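PDB 6RBN: Afp1 from Serratia entomophila, which probably forms, as a gp19-like tail tube protein, the stacked inner tube inside the contractile sheath of the anti-feeding prophage injection system. Local coordinates for residues A[2-5]-A[6-9]. Residues are numbered along the deposited sequence; the frame is centred on the assembly and turned at random.
Sequences AITA and DDIA
The carboxylate of Asp-7 turns one face to the chain that precedes it: the carbonyl oxygen Thr-4 O lies over that face, 4.0 Å from Asp-7 CG. On the same side but nearer the edge, Ile-3 O approaches the CB–OD2 flank, 3.3 Å from Asp-7 CB. Thr-4 CG2 comes to the same oxygen, Asp-7 OD2, obliquely from above the plane, a methyl-to-oxygen contact of 3.4 Å. No hydrogen bond links Ile-3 O to the carboxylate, since both are acceptors. Asp-7 N donates to Thr-4 O over 2.8 Å in an almost straight bond (170° at the hydrogen), closing a type I beta turn, Thr-4 to Asp-7, that leads into the short helix 8-11 near the N-terminus of this tail-tube subunit. Ala-5 O continues the winding with two weak bonds, from Ile-8 N at 3.0 Å and from Ala-9 N at 3.3 Å. Apolar packing comes from Ile-8, whose extended chain (chi2 173°) carries CD1 alongside Ala-5, within 3.8 Å of Ala-5 CB. Ile-3 meets it at roughly a right angle, its CG2 branch, set opposite its own backbone N, touching Ile-8 CG1 at 3.7 Å. This surface segment packs on a second subunit of the tube: Val-89 of that subunit meets both Ala-5 and Ile-8, while its Asn-114 packs on Ile-3 and takes a hydrogen bond from Ala-2 N.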
ATOM      1  N   ALA A   2      23.851 -22.207  23.281  1.00 89.61           N
ATOM      2  CA  ALA A   2      25.037 -22.670  23.981  1.00 89.61           C
ATOM      3  C   ALA A   2      25.726 -23.766  23.185  1.00 89.61           C
ATOM      4  O   ALA A   2      25.702 -24.931  23.568  1.00 89.61           O
ATOM      5  CB  ALA A   2      24.677 -23.167  25.366  1.00 89.61           C
ATOM      6  N   ILE A   3      26.335 -23.382  22.069  1.00 89.43           N
ATOM      7  CA  ILE A   3      26.995 -24.321  21.172  1.00 89.43           C
ATOM      8  C   ILE A   3      28.512 -24.143  21.204  1.00 89.43           C
ATOM      9  O   ILE A   3      29.251 -25.090  20.935  1.00 89.43           O
ATOM     10  CB  ILE A   3      26.404 -24.185  19.748  1.00 89.43           C
ATOM     11  CG1 ILE A   3      24.902 -24.448  19.799  1.00 89.43           C
ATOM     12  CG2 ILE A   3      26.965 -25.193  18.757  1.00 89.43           C
ATOM     13  CD1 ILE A   3      24.537 -25.829  20.292  1.00 89.43           C
ATOM     14  N   THR A   4      28.988 -22.952  21.616  1.00 89.96           N
ATOM     15  CA  THR A   4      30.389 -22.614  21.928  1.00 89.96           C
ATOM     16  C   THR A   4      31.356 -22.983  20.800  1.00 89.96           C
ATOM     17  O   THR A   4      32.000 -24.036  20.826  1.00 89.96           O
ATOM     18  CB  THR A   4      30.876 -23.100  23.334  1.00 89.96           C
ATOM     19  OG1 THR A   4      32.229 -22.668  23.539  1.00 89.96           O
ATOM     20  CG2 THR A   4      30.766 -24.612  23.698  1.00 89.96           C
ATOM     21  N   ALA A   5      31.452 -22.082  19.808  1.00 86.22           N
ATOM     22  CA  ALA A   5      31.780 -22.356  18.400  1.00 86.22           C
ATOM     23  C   ALA A   5      33.023 -23.220  18.152  1.00 86.22           C
ATOM     24  O   ALA A   5      33.276 -23.606  17.007  1.00 86.22           O
ATOM     25  CB  ALA A   5      31.949 -21.029  17.668  1.00 86.22           C
ATOM     26  N   ASP A   6      33.840 -23.492  19.175  1.00 88.48           N
ATOM     27  CA  ASP A   6      34.836 -24.555  19.059  1.00 88.48           C
ATOM     28  C   ASP A   6      34.193 -25.915  18.794  1.00 88.48           C
ATOM     29  O   ASP A   6      34.817 -26.792  18.189  1.00 88.48           O
ATOM     30  CB  ASP A   6      35.697 -24.613  20.319  1.00 88.48           C
ATOM     31  CG  ASP A   6      36.673 -23.465  20.405  1.00 88.48           C
ATOM     32  OD1 ASP A   6      37.097 -22.968  19.340  1.00 88.48           O
ATOM     33  OD2 ASP A   6      37.021 -23.061  21.533  1.00 88.48           O
ATOM     34  N   ASP A   7      32.952 -26.116  19.247  1.00 85.70           N
ATOM     35  CA  ASP A   7      32.209 -27.317  18.894  1.00 85.70           C
ATOM     36  C   ASP A   7      31.600 -27.250  17.499  1.00 85.70           C
ATOM     37  O   ASP A   7      31.224 -28.292  16.959  1.00 85.70           O
ATOM     38  CB  ASP A   7      31.094 -27.570  19.905  1.00 85.70           C
ATOM     39  CG  ASP A   7      31.619 -27.943  21.270  1.00 85.70           C
ATOM     40  OD1 ASP A   7      32.717 -28.534  21.348  1.00 85.70           O
ATOM     41  OD2 ASP A   7      30.932 -27.646  22.268  1.00 85.70           O
ATOM     42  N   ILE A   8      31.473 -26.055  16.922  1.00 80.45           N
ATOM     43  CA  ILE A   8      31.005 -25.945  15.543  1.00 80.45           C
ATOM     44  C   ILE A   8      32.078 -26.441  14.581  1.00 80.45           C
ATOM     45  O   ILE A   8      31.779 -27.099  13.577  1.00 80.45           O
ATOM     46  CB  ILE A   8      30.572 -24.495  15.253  1.00 80.45           C
ATOM     47  CG1 ILE A   8      29.332 -24.144  16.068  1.00 80.45           C
ATOM     48  CG2 ILE A   8      30.282 -24.269  13.795  1.00 80.45           C
ATOM     49  CD1 ILE A   8      28.931 -22.703  15.973  1.00 80.45           C
ATOM     50  N   ALA A   9      33.348 -26.210  14.915  1.00 80.82           N
ATOM     51  CA  ALA A   9      34.457 -26.693  14.101  1.00 80.82           C
ATOM     52  C   ALA A   9      34.626 -28.207  14.152  1.00 80.82           C
ATOM     53  O   ALA A   9      35.401 -28.752  13.361  1.00 80.82           O
ATOM     54  CB  ALA A   9      35.755 -26.019  14.543  1.00 80.82           C
TER